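Local atomic coordinates of pseudouridine synthase (Pyrococcus abyssi, PDB entry 2AUS), a protein that probably isomerises uridine to pseudouridine in RNA, as the archaeal Cbf5 member of the TruB family of pseudouridine synthases. Residues V48-K53 / G206-D211; V88-L93 / L200-S205; M114-D119 / R166-R171; G118-D123 / L189-G194. All coordinates share one frame; numbering follows the deposited sequence.

Interaction 1 (V48-K53 / G206-D211)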
loop_
_atom_site.group_PDB
_atom_site.type_symbol
_atom_site.label_atom_id
_atom_site.label_comp_id
_atom_site.label_asym_id
_atom_site.label_seq_id
_atom_site.Cartn_x
_atom_site.Cartn_y
_atom_site.Cartn_z
ATOM N N VAL A 48 18.656 5.353 18.516
ATOM C CA VAL A 48 18.057 4.121 18.006
ATOM C C VAL A 48 16.557 4.258 18.214
ATOM O O VAL A 48 16.113 4.693 19.278
ATOM C CB VAL A 48 18.538 2.873 18.778
ATOM C CG1 VAL A 48 19.973 2.552 18.413
ATOM C CG2 VAL A 48 18.431 3.122 20.281
ATOM N N ILE A 49 15.779 3.901 17.200
ATOM C CA ILE A 49 14.329 4.000 17.292
ATOM C C ILE A 49 13.708 2.647 17.576
ATOM O O ILE A 49 14.061 1.650 16.943
ATOM C CB ILE A 49 13.716 4.521 15.969
ATOM C CG1 ILE A 49 14.304 5.888 15.625
ATOM C CG2 ILE A 49 12.193 4.615 16.091
ATOM C CD1 ILE A 49 13.778 6.465 14.311
ATOM N N ASN A 50 12.803 2.596 18.545
ATOM C CA ASN A 50 12.103 1.350 18.847
ATOM C C ASN A 50 10.825 1.467 18.018
ATOM O O ASN A 50 9.777 1.898 18.498
ATOM C CB ASN A 50 11.796 1.256 20.336
ATOM C CG ASN A 50 11.082 -0.029 20.703
ATOM O OD1 ASN A 50 11.150 -1.026 19.979
ATOM N ND2 ASN A 50 10.398 -0.016 21.837
ATOM N N LEU A 51 10.939 1.097 16.748
ATOM C CA LEU A 51 9.825 1.214 15.824
ATOM C C LEU A 51 8.881 0.021 15.757
ATOM O O LEU A 51 9.309 -1.131 15.829
ATOM C CB LEU A 51 10.364 1.488 14.424
ATOM C CG LEU A 51 9.291 1.924 13.427
ATOM C CD1 LEU A 51 9.112 3.450 13.509
ATOM C CD2 LEU A 51 9.689 1.507 12.027
ATOM N N ASP A 52 7.591 0.312 15.622
ATOM C CA ASP A 52 6.577 -0.734 15.483
ATOM C C ASP A 52 6.409 -0.833 13.979
ATOM O O ASP A 52 5.713 -0.016 13.372
ATOM C CB ASP A 52 5.239 -0.313 16.107
ATOM C CG ASP A 52 4.214 -1.455 16.143
ATOM O OD1 ASP A 52 4.364 -2.438 15.382
ATOM O OD2 ASP A 52 3.249 -1.370 16.933
ATOM N N LYS A 53 7.076 -1.809 13.375
ATOM C CA LYS A 53 7.004 -1.986 11.934
ATOM C C LYS A 53 5.585 -2.325 11.487
ATOM O O LYS A 53 4.917 -3.162 12.091
ATOM C CB LYS A 53 7.951 -3.105 11.492
ATOM C CG LYS A 53 7.825 -3.479 10.020
ATOM C CD LYS A 53 8.575 -4.758 9.699
ATOM C CE LYS A 53 8.380 -5.159 8.241
ATOM N NZ LYS A 53 6.927 -5.301 7.904
ATOM N N GLY A 206 15.656 -8.237 22.249
ATOM C CA GLY A 206 16.665 -7.799 23.191
ATOM C C GLY A 206 16.030 -6.818 24.156
ATOM O O GLY A 206 14.989 -7.112 24.746
ATOM N N PRO A 207 16.612 -5.626 24.321
ATOM C CA PRO A 207 16.033 -4.649 25.247
ATOM C C PRO A 207 14.841 -3.853 24.704
ATOM O O PRO A 207 14.241 -3.050 25.427
ATOM C CB PRO A 207 17.224 -3.762 25.589
ATOM C CG PRO A 207 17.998 -3.749 24.294
ATOM C CD PRO A 207 17.929 -5.187 23.826
ATOM N N PHE A 208 14.493 -4.064 23.437
ATOM C CA PHE A 208 13.365 -3.343 22.856
ATOM C C PHE A 208 12.061 -4.116 22.981
ATOM O O PHE A 208 11.950 -5.258 22.540
ATOM C CB PHE A 208 13.646 -3.005 21.389
ATOM C CG PHE A 208 14.869 -2.161 21.201
ATOM C CD1 PHE A 208 16.126 -2.747 21.087
ATOM C CD2 PHE A 208 14.771 -0.773 21.197
ATOM C CE1 PHE A 208 17.271 -1.959 20.977
ATOM C CE2 PHE A 208 15.906 0.025 21.088
ATOM C CZ PHE A 208 17.163 -0.568 20.977
ATOM N N LYS A 209 11.068 -3.478 23.587
ATOM C CA LYS A 209 9.778 -4.111 23.783
ATOM C C LYS A 209 8.643 -3.106 23.640
ATOM O O LYS A 209 8.875 -1.902 23.477
ATOM C CB LYS A 209 9.724 -4.754 25.167
ATOM C CG LYS A 209 9.874 -3.764 26.302
ATOM C CD LYS A 209 9.714 -4.429 27.666
ATOM C CE LYS A 209 10.833 -5.419 27.949
ATOM N NZ LYS A 209 10.765 -5.968 29.342
ATOM N N GLU A 210 7.415 -3.611 23.696
ATOM C CA GLU A 210 6.228 -2.773 23.582
ATOM C C GLU A 210 5.993 -1.988 24.860
ATOM O O GLU A 210 5.263 -2.424 25.753
ATOM C CB GLU A 210 4.999 -3.630 23.280
ATOM C CG GLU A 210 4.978 -4.210 21.882
ATOM C CD GLU A 210 3.672 -4.910 21.583
ATOM O OE1 GLU A 210 3.449 -6.017 22.115
ATOM O OE2 GLU A 210 2.861 -4.349 20.824
ATOM N N ASP A 211 6.626 -0.830 24.944
ATOM C CA ASP A 211 6.484 0.041 26.096
ATOM C C ASP A 211 6.332 1.463 25.573
ATOM O O ASP A 211 6.087 1.657 24.380
ATOM C CB ASP A 211 7.698 -0.093 27.013
ATOM C CG ASP A 211 9.006 0.237 26.313
ATOM O OD1 ASP A 211 10.066 -0.099 26.882
ATOM O OD2 ASP A 211 8.980 0.830 25.211
#
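Asn-50 overlaps the side of Phe-208, the two side chains sliding past each other in opposite directions. Its CB meets the ring at the edge, 3.7 Å from Phe-208 CD2, and the amide plane is turned 56° from the ring plane. With CG anti to the backbone N (chi1 -179°), the amide reaches across to the facing chain. Asn-50 ND2 donates to Lys-209 O at 2.9 Å; the acceptor lies in the amide plane, but the donor sits above the carbonyl plane. The same nitrogen also bonds Thr-213 OG1, which in turn holds Asp-211 OD2. Asn-50 OD1 rests 3.5 Å from Phe-208 CB and is buried with no polar partner in the model. An alanine here would lose both amide bonds and would probably leave the 206-211 segment less firmly fixed against strand 47-53. Two residues earlier, Val-48 crosses the phenylalanine at about a right angle, its CG2 in the ring plane 4.0 Å from Phe-208 CZ. The contact joins strand 47-53 of the mixed sheet to the short edge strand 208-209 of the antiparallel sheet through side chains. Phe-208 also packs on Val-88 and Pro-90 of strand 88-93. Strand 47-53 bonds to that strand and to strand 214-215, while Ile-49 and Leu-51 turn to helix 59-69.

Interaction 2 (V88-L93 / L200-S205)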
loop_
_atom_site.group_PDB
_atom_site.type_symbol
_atom_site.label_atom_id
_atom_site.label_comp_id
_atom_site.label_asym_id
_atom_site.label_seq_id
_atom_site.Cartn_x
_atom_site.Cartn_y
_atom_site.Cartn_z
ATOM N N VAL A 88 8.117 -4.792 16.984
ATOM C CA VAL A 88 9.414 -4.258 17.365
ATOM C C VAL A 88 10.502 -4.378 16.314
ATOM O O VAL A 88 10.985 -5.469 16.001
ATOM C CB VAL A 88 9.887 -4.910 18.673
ATOM C CG1 VAL A 88 11.244 -4.351 19.089
ATOM C CG2 VAL A 88 8.853 -4.652 19.762
ATOM N N LEU A 89 10.884 -3.234 15.765
ATOM C CA LEU A 89 11.938 -3.179 14.764
ATOM C C LEU A 89 12.927 -2.091 15.165
ATOM O O LEU A 89 12.721 -0.909 14.873
ATOM C CB LEU A 89 11.364 -2.859 13.377
ATOM C CG LEU A 89 12.439 -2.830 12.292
ATOM C CD1 LEU A 89 12.943 -4.247 12.045
ATOM C CD2 LEU A 89 11.880 -2.233 11.019
ATOM N N PRO A 90 14.010 -2.473 15.858
ATOM C CA PRO A 90 14.993 -1.466 16.265
ATOM C C PRO A 90 15.699 -0.904 15.037
ATOM O O PRO A 90 16.218 -1.655 14.207
ATOM C CB PRO A 90 15.948 -2.252 17.160
ATOM C CG PRO A 90 15.080 -3.322 17.728
ATOM C CD PRO A 90 14.284 -3.761 16.510
ATOM N N VAL A 91 15.708 0.414 14.914
ATOM C CA VAL A 91 16.368 1.054 13.787
ATOM C C VAL A 91 17.400 2.037 14.333
ATOM O O VAL A 91 17.041 3.051 14.942
ATOM C CB VAL A 91 15.353 1.813 12.889
ATOM C CG1 VAL A 91 16.062 2.414 11.686
ATOM C CG2 VAL A 91 14.263 0.863 12.416
ATOM N N ALA A 92 18.677 1.721 14.135
ATOM C CA ALA A 92 19.759 2.583 14.603
ATOM C C ALA A 92 19.967 3.690 13.570
ATOM O O ALA A 92 19.878 3.445 12.363
ATOM C CB ALA A 92 21.041 1.767 14.794
ATOM N N LEU A 93 20.252 4.899 14.044
ATOM C CA LEU A 93 20.414 6.047 13.158
ATOM C C LEU A 93 21.828 6.612 13.015
ATOM O O LEU A 93 22.628 6.601 13.956
ATOM C CB LEU A 93 19.509 7.192 13.627
ATOM C CG LEU A 93 18.105 6.826 14.111
ATOM C CD1 LEU A 93 17.444 8.065 14.689
ATOM C CD2 LEU A 93 17.277 6.256 12.955
ATOM N N LEU A 200 2.062 -12.961 12.363
ATOM C CA LEU A 200 3.185 -12.895 13.285
ATOM C C LEU A 200 3.494 -11.449 13.665
ATOM O O LEU A 200 3.506 -10.571 12.813
ATOM C CB LEU A 200 4.421 -13.508 12.624
ATOM C CG LEU A 200 5.497 -14.177 13.486
ATOM C CD1 LEU A 200 6.856 -13.779 12.955
ATOM C CD2 LEU A 200 5.346 -13.797 14.950
ATOM N N ARG A 201 3.754 -11.216 14.946
ATOM C CA ARG A 201 4.090 -9.883 15.432
ATOM C C ARG A 201 5.207 -10.007 16.462
ATOM O O ARG A 201 5.084 -10.753 17.433
ATOM C CB ARG A 201 2.872 -9.221 16.084
ATOM C CG ARG A 201 3.164 -7.843 16.683
ATOM C CD ARG A 201 1.922 -7.225 17.313
ATOM N NE ARG A 201 2.233 -6.018 18.079
ATOM C CZ ARG A 201 2.598 -4.857 17.540
ATOM N NH1 ARG A 201 2.697 -4.740 16.225
ATOM N NH2 ARG A 201 2.873 -3.811 18.317
ATOM N N ARG A 202 6.306 -9.293 16.244
ATOM C CA ARG A 202 7.407 -9.338 17.191
ATOM C C ARG A 202 7.078 -8.366 18.320
ATOM O O ARG A 202 6.777 -7.197 18.082
ATOM C CB ARG A 202 8.719 -8.933 16.524
ATOM C CG ARG A 202 9.910 -8.969 17.478
ATOM C CD ARG A 202 11.095 -8.211 16.907
ATOM N NE ARG A 202 11.866 -9.034 15.994
ATOM C CZ ARG A 202 12.808 -8.583 15.181
ATOM N NH1 ARG A 202 13.114 -7.293 15.141
ATOM N NH2 ARG A 202 13.458 -9.444 14.417
ATOM N N THR A 203 7.128 -8.861 19.548
ATOM C CA THR A 203 6.810 -8.041 20.703
ATOM C C THR A 203 8.042 -7.698 21.507
ATOM O O THR A 203 7.962 -6.933 22.461
ATOM C CB THR A 203 5.810 -8.754 21.625
ATOM O OG1 THR A 203 6.360 -10.009 22.049
ATOM C CG2 THR A 203 4.493 -8.986 20.894
ATOM N N ARG A 204 9.182 -8.258 21.120
ATOM C CA ARG A 204 10.411 -7.991 21.841
ATOM C C ARG A 204 11.663 -8.436 21.103
ATOM O O ARG A 204 11.697 -9.494 20.480
ATOM C CB ARG A 204 10.349 -8.679 23.209
ATOM C CG ARG A 204 11.563 -8.483 24.091
ATOM C CD ARG A 204 11.237 -8.900 25.517
ATOM N NE ARG A 204 12.377 -8.748 26.416
ATOM C CZ ARG A 204 13.028 -7.606 26.619
ATOM N NH1 ARG A 204 12.656 -6.498 25.984
ATOM N NH2 ARG A 204 14.054 -7.567 27.460
ATOM N N SER A 205 12.689 -7.598 21.162
ATOM C CA SER A 205 13.975 -7.907 20.555
ATOM C C SER A 205 15.028 -7.349 21.488
ATOM O O SER A 205 15.259 -6.135 21.530
ATOM C CB SER A 205 14.126 -7.268 19.182
ATOM O OG SER A 205 15.426 -7.546 18.689
#
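The junction between the two sheets of the pseudouridine synthase fold passes through this contact, where the start of strand 88-93 in the mixed sheet meets the end of strand 195-205 in the antiparallel one. The short segments run at 47° to each other, so they touch at one end instead of pairing along their length. Val-88 N donates to Arg-202 O at 3.0 Å, from above the carbonyl plane. The Val-88 side chain then wedges into the far strand: CG1, anti to the backbone N, lies 4.1 Å from Ser-205 CB, while CG2 presses on the peptide of Thr-203, 3.6 Å from the carbonyl C of Thr-203. That peptide belongs to a classic beta bulge, in which Thr-203 and Arg-204 both face Glu-109. Arg-202 reaches back over the start of strand 88-93, its CG anti to the backbone N and its chain bent at chi3 (-83°). The bend brings NH1 to Val-88 O, 2.9 Å away in a hydrogen bond whose acceptor is less surely placed. NH1 also meets Pro-90 CD tip to tip at 4.0 Å, at the guanidinium edge, while Ser-205 OG stands over one face, offset toward its rim. Beyond, Arg-202 NH2 forms a salt bridge with a phosphate ion, probably from the crystallisation liquor, and a weak bond to Gly-79 O. A buried positive charge that retains an anion here is consistent with a site that could receive an RNA phosphate, though the ion alone does not establish this.

Interaction 3 (M114-D119 / R166-R171)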
loop_
_atom_site.group_PDB
_atom_site.type_symbol
_atom_site.label_atom_id
_atom_site.label_comp_id
_atom_site.label_asym_id
_atom_site.label_seq_id
_atom_site.Cartn_x
_atom_site.Cartn_y
_atom_site.Cartn_z
ATOM N N MET A 114 -1.552 -19.268 14.925
ATOM C CA MET A 114 -1.344 -20.511 14.200
ATOM C C MET A 114 -2.686 -21.092 13.774
ATOM O O MET A 114 -3.624 -21.163 14.568
ATOM C CB MET A 114 -0.606 -21.514 15.092
ATOM C CG MET A 114 -0.619 -22.955 14.575
ATOM S SD MET A 114 0.371 -24.056 15.603
ATOM C CE MET A 114 -0.729 -24.317 17.017
ATOM N N HIS A 115 -2.777 -21.497 12.515
ATOM C CA HIS A 115 -4.004 -22.086 12.013
ATOM C C HIS A 115 -3.788 -23.572 11.729
ATOM O O HIS A 115 -2.999 -23.930 10.856
ATOM C CB HIS A 115 -4.454 -21.384 10.733
ATOM C CG HIS A 115 -5.758 -21.889 10.210
ATOM N ND1 HIS A 115 -6.943 -21.738 10.901
ATOM C CD2 HIS A 115 -6.059 -22.593 9.093
ATOM C CE1 HIS A 115 -7.914 -22.331 10.233
ATOM N NE2 HIS A 115 -7.406 -22.859 9.134
ATOM N N LEU A 116 -4.482 -24.431 12.470
ATOM C CA LEU A 116 -4.361 -25.875 12.278
ATOM C C LEU A 116 -5.181 -26.301 11.068
ATOM O O LEU A 116 -6.272 -25.780 10.835
ATOM C CB LEU A 116 -4.841 -26.614 13.523
ATOM C CG LEU A 116 -3.996 -26.311 14.758
ATOM C CD1 LEU A 116 -4.556 -27.041 15.960
ATOM C CD2 LEU A 116 -2.547 -26.714 14.491
ATOM N N HIS A 117 -4.646 -27.242 10.294
ATOM C CA HIS A 117 -5.324 -27.723 9.099
ATOM C C HIS A 117 -6.298 -28.863 9.383
ATOM O O HIS A 117 -6.898 -29.424 8.467
ATOM C CB HIS A 117 -4.287 -28.149 8.058
ATOM C CG HIS A 117 -3.460 -27.014 7.538
ATOM N ND1 HIS A 117 -4.008 -25.944 6.860
ATOM C CD2 HIS A 117 -2.129 -26.771 7.609
ATOM C CE1 HIS A 117 -3.050 -25.094 6.535
ATOM N NE2 HIS A 117 -1.901 -25.571 6.977
ATOM N N GLY A 118 -6.455 -29.190 10.660
ATOM C CA GLY A 118 -7.363 -30.247 11.059
ATOM C C GLY A 118 -7.757 -30.053 12.506
ATOM O O GLY A 118 -7.006 -29.454 13.277
ATOM N N ASP A 119 -8.928 -30.555 12.883
ATOM C CA ASP A 119 -9.405 -30.408 14.253
ATOM C C ASP A 119 -8.563 -31.193 15.256
ATOM O O ASP A 119 -8.248 -32.363 15.046
ATOM C CB ASP A 119 -10.865 -30.845 14.351
ATOM C CG ASP A 119 -11.747 -30.148 13.335
ATOM O OD1 ASP A 119 -11.646 -28.911 13.211
ATOM O OD2 ASP A 119 -12.538 -30.842 12.659
ATOM N N ARG A 166 -9.527 -24.232 15.329
ATOM C CA ARG A 166 -8.272 -24.446 14.631
ATOM C C ARG A 166 -7.299 -23.288 14.777
ATOM O O ARG A 166 -6.164 -23.365 14.304
ATOM C CB ARG A 166 -8.540 -24.695 13.152
ATOM C CG ARG A 166 -9.387 -25.918 12.905
ATOM C CD ARG A 166 -9.302 -26.358 11.472
ATOM N NE ARG A 166 -10.049 -27.589 11.264
ATOM C CZ ARG A 166 -10.119 -28.222 10.099
ATOM N NH1 ARG A 166 -9.482 -27.731 9.040
ATOM N NH2 ARG A 166 -10.831 -29.337 9.992
ATOM N N ASP A 167 -7.740 -22.217 15.426
ATOM C CA ASP A 167 -6.895 -21.046 15.606
ATOM C C ASP A 167 -6.272 -20.995 16.988
ATOM O O ASP A 167 -6.961 -21.079 18.009
ATOM C CB ASP A 167 -7.697 -19.774 15.336
ATOM C CG ASP A 167 -8.112 -19.647 13.876
ATOM O OD1 ASP A 167 -7.218 -19.577 13.003
ATOM O OD2 ASP A 167 -9.334 -19.621 13.609
ATOM N N VAL A 168 -4.953 -20.863 17.007
ATOM C CA VAL A 168 -4.215 -20.816 18.257
ATOM C C VAL A 168 -3.381 -19.552 18.308
ATOM O O VAL A 168 -2.497 -19.349 17.484
ATOM C CB VAL A 168 -3.285 -22.047 18.402
ATOM C CG1 VAL A 168 -2.564 -22.012 19.752
ATOM C CG2 VAL A 168 -4.097 -23.326 18.269
ATOM N N LEU A 169 -3.692 -18.697 19.274
ATOM C CA LEU A 169 -2.972 -17.448 19.466
ATOM C C LEU A 169 -2.006 -17.683 20.628
ATOM O O LEU A 169 -2.432 -17.973 21.750
ATOM C CB LEU A 169 -3.955 -16.321 19.810
ATOM C CG LEU A 169 -3.358 -14.954 20.160
ATOM C CD1 LEU A 169 -2.698 -14.338 18.934
ATOM C CD2 LEU A 169 -4.459 -14.032 20.685
ATOM N N PHE A 170 -0.707 -17.570 20.372
ATOM C CA PHE A 170 0.250 -17.800 21.444
ATOM C C PHE A 170 1.431 -16.851 21.437
ATOM O O PHE A 170 1.757 -16.246 20.417
ATOM C CB PHE A 170 0.744 -19.246 21.403
ATOM C CG PHE A 170 1.616 -19.570 20.221
ATOM C CD1 PHE A 170 3.002 -19.578 20.343
ATOM C CD2 PHE A 170 1.050 -19.908 18.994
ATOM C CE1 PHE A 170 3.817 -19.924 19.262
ATOM C CE2 PHE A 170 1.854 -20.253 17.910
ATOM C CZ PHE A 170 3.242 -20.263 18.046
ATOM N N ARG A 171 2.052 -16.717 22.602
ATOM C CA ARG A 171 3.214 -15.860 22.775
ATOM C C ARG A 171 4.396 -16.797 22.950
ATOM O O ARG A 171 4.292 -17.807 23.641
ATOM C CB ARG A 171 3.037 -14.979 24.011
ATOM C CG ARG A 171 4.306 -14.286 24.477
ATOM C CD ARG A 171 4.007 -13.361 25.648
ATOM N NE ARG A 171 3.397 -12.118 25.189
ATOM C CZ ARG A 171 2.303 -11.574 25.710
ATOM N NH1 ARG A 171 1.677 -12.166 26.721
ATOM N NH2 ARG A 171 1.837 -10.429 25.223
#
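The carbonyl oxygen of Arg-166 is gripped twice: by Leu-116 N, in its plane at 2.7 Å and nearly straight (175°), and by a CA-H...O contact from His-115 CA. Met-114 and Val-168 follow as an antiparallel hydrogen-bonded pair, with Met-114 N 2.7 Å from Val-168 O and Val-168 N 2.8 Å from Met-114 O. Between these rungs His-115 and Asp-167 form a non-hydrogen-bonded pair, linked through their side chains. His-115 ND1 donates to Asp-167 OD1 at 3.0 Å, close to the ring plane but from above the carboxylate plane. The carboxylate would probably favour a protonated imidazole, although the guanidinium of Arg-166 nearby would act against it. On the face opposite His-115, the Met-114 side chain lies alongside Val-168 and bends at chi3, so that CE comes 3.7 Å from Val-168 CB; Met-114 CB touches the edge of the Phe-170 ring. At the turn end, Arg-166 stays extended from CG to NE and lays one guanidinium face over Gly-118 CA. Arg-166 NE makes a salt bridge with Asp-119 OD1 at 2.8 Å, in the guanidinium plane and at 168°. An alanine at Arg-166 would lose this bridge and the cover over Gly-118, and would probably leave the loop after strand 108-116 less firmly held. Helices 122-131 and 180-191 pack on the Met-114 face, while Asp-167 OD2 bridges to a basic side chain of another protein's chain. Such laddered pairing is that of neighbouring central strands in the antiparallel sheet of the pseudouridine synthase fold.

Interaction 4 (G118-D123 / L189-G194)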
loop_
_atom_site.group_PDB
_atom_site.type_symbol
_atom_site.label_atom_id
_atom_site.label_comp_id
_atom_site.label_asym_id
_atom_site.label_seq_id
_atom_site.Cartn_x
_atom_site.Cartn_y
_atom_site.Cartn_z
ATOM N N GLY A 118 -6.455 -29.190 10.660
ATOM C CA GLY A 118 -7.363 -30.247 11.059
ATOM C C GLY A 118 -7.757 -30.053 12.506
ATOM O O GLY A 118 -7.006 -29.454 13.277
ATOM N N ASP A 119 -8.928 -30.555 12.883
ATOM C CA ASP A 119 -9.405 -30.408 14.253
ATOM C C ASP A 119 -8.563 -31.193 15.256
ATOM O O ASP A 119 -8.248 -32.363 15.046
ATOM C CB ASP A 119 -10.865 -30.845 14.351
ATOM C CG ASP A 119 -11.747 -30.148 13.335
ATOM O OD1 ASP A 119 -11.646 -28.911 13.211
ATOM O OD2 ASP A 119 -12.538 -30.842 12.659
ATOM N N VAL A 120 -8.198 -30.523 16.343
ATOM C CA VAL A 120 -7.395 -31.111 17.400
ATOM C C VAL A 120 -7.991 -30.668 18.731
ATOM O O VAL A 120 -8.324 -29.498 18.909
ATOM C CB VAL A 120 -5.923 -30.622 17.332
ATOM C CG1 VAL A 120 -5.099 -31.283 18.430
ATOM C CG2 VAL A 120 -5.327 -30.926 15.961
ATOM N N PRO A 121 -8.151 -31.604 19.677
ATOM C CA PRO A 121 -8.712 -31.268 20.989
ATOM C C PRO A 121 -7.858 -30.217 21.689
ATOM O O PRO A 121 -6.629 -30.263 21.620
ATOM C CB PRO A 121 -8.702 -32.608 21.718
ATOM C CG PRO A 121 -8.924 -33.584 20.605
ATOM C CD PRO A 121 -7.990 -33.061 19.537
ATOM N N GLU A 122 -8.513 -29.278 22.365
ATOM C CA GLU A 122 -7.811 -28.209 23.061
ATOM C C GLU A 122 -6.768 -28.727 24.050
ATOM O O GLU A 122 -5.697 -28.137 24.198
ATOM C CB GLU A 122 -8.815 -27.310 23.787
ATOM C CG GLU A 122 -8.174 -26.093 24.434
ATOM C CD GLU A 122 -9.186 -25.150 25.065
ATOM O OE1 GLU A 122 -10.072 -24.643 24.335
ATOM O OE2 GLU A 122 -9.087 -24.910 26.290
ATOM N N ASP A 123 -7.082 -29.829 24.724
ATOM C CA ASP A 123 -6.169 -30.423 25.697
ATOM C C ASP A 123 -4.890 -30.920 25.025
ATOM O O ASP A 123 -3.795 -30.795 25.577
ATOM C CB ASP A 123 -6.854 -31.587 26.425
ATOM C CG ASP A 123 -7.406 -32.633 25.469
ATOM O OD1 ASP A 123 -8.322 -32.299 24.683
ATOM O OD2 ASP A 123 -6.923 -33.788 25.501
ATOM N N LEU A 189 3.167 -30.653 12.599
ATOM C CA LEU A 189 3.568 -32.031 12.317
ATOM C C LEU A 189 3.341 -32.891 13.546
ATOM O O LEU A 189 2.888 -34.026 13.442
ATOM C CB LEU A 189 5.044 -32.099 11.910
ATOM C CG LEU A 189 5.401 -31.632 10.494
ATOM C CD1 LEU A 189 6.908 -31.705 10.299
ATOM C CD2 LEU A 189 4.683 -32.499 9.465
ATOM N N ALA A 190 3.652 -32.334 14.712
ATOM C CA ALA A 190 3.483 -33.041 15.974
ATOM C C ALA A 190 2.007 -33.312 16.258
ATOM O O ALA A 190 1.660 -34.345 16.829
ATOM C CB ALA A 190 4.095 -32.231 17.109
ATOM N N LEU A 191 1.143 -32.380 15.863
ATOM C CA LEU A 191 -0.296 -32.530 16.072
ATOM C C LEU A 191 -0.886 -33.491 15.052
ATOM O O LEU A 191 -2.020 -33.945 15.197
ATOM C CB LEU A 191 -0.996 -31.173 15.966
ATOM C CG LEU A 191 -0.712 -30.202 17.107
ATOM C CD1 LEU A 191 -1.395 -28.878 16.825
ATOM C CD2 LEU A 191 -1.209 -30.789 18.418
ATOM N N GLY A 192 -0.109 -33.782 14.013
ATOM C CA GLY A 192 -0.551 -34.699 12.977
ATOM C C GLY A 192 -1.426 -34.090 11.899
ATOM O O GLY A 192 -1.570 -34.668 10.821
ATOM N N VAL A 193 -1.999 -32.920 12.170
ATOM C CA VAL A 193 -2.882 -32.263 11.207
ATOM C C VAL A 193 -2.210 -31.202 10.340
ATOM O O VAL A 193 -2.723 -30.836 9.281
ATOM C CB VAL A 193 -4.072 -31.608 11.925
ATOM C CG1 VAL A 193 -4.793 -32.644 12.766
ATOM C CG2 VAL A 193 -3.589 -30.449 12.798
ATOM N N GLY A 194 -1.060 -30.711 10.787
ATOM C CA GLY A 194 -0.371 -29.685 10.030
ATOM C C GLY A 194 -0.848 -28.312 10.475
ATOM O O GLY A 194 -1.994 -28.154 10.901
#
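Three aliphatic side chains meet here with no hydrogen bond between the segments. Val-120 supplies both branches: CG2 touches Val-193 CG2 at 3.6 Å, and CG1 lies 3.9 Å from Leu-191 CD2, the valine and leucine crossing at about a right angle. Val-120 CG1 is anti to the backbone N, which spreads the two methyls towards the two partners. Val-193 also leans on bare backbone, its CB 3.6 Å from Gly-118 N and its CG2 3.6 Å from Gly-118 O. A CB on Gly-118 would come within about 2.9 Å of Val-193 CB at this backbone geometry, so a side chain would probably clash.

In the next shell, backbone turns set these groups in place. Gly-192 leaves the helix with positive phi (83°), its N bonded to Leu-189 O at 3.1 Å, and this turn swings Val-193 back against the loop. Gly-194 is tied through its backbone to His-117, joining the loop to the end of strand 108-116. Pro-121 takes the N-cap of helix 122-131, whose Ile-125 touches Val-120, and Lys-124 NZ bonds weakly to Leu-191 O. Leu-191 also packs on Val-128 and Leu-116. The loop leading from strand 108-116 into helix 122-131 thus packs on the C-terminal end of helix 180-191 and the turn after it, beside the antiparallel sheet on which both helices lie.

In the fold
The four contacts fall into two pairs. Interactions 1 and 2 have centres about 5 Å apart and join the mixed sheet, through neighbouring strands 47-53 and 88-93, to strands 195-205 and 208-209; the salt bridge of Arg-201 with Glu-210 ties them together. Interactions 3 and 4, with centres about 9 Å apart, share Gly-118 and Asp-119 far from the chain's centre. Interactions 1, 2 and 3 all reach the antiparallel sheet; interaction 4, about 34 Å from interaction 1 between centres, lies beside its far end and touches interaction 3. Along the sequence interaction 1 encloses interaction 2, which encloses the other two, so late strands return beside early ones in one fold.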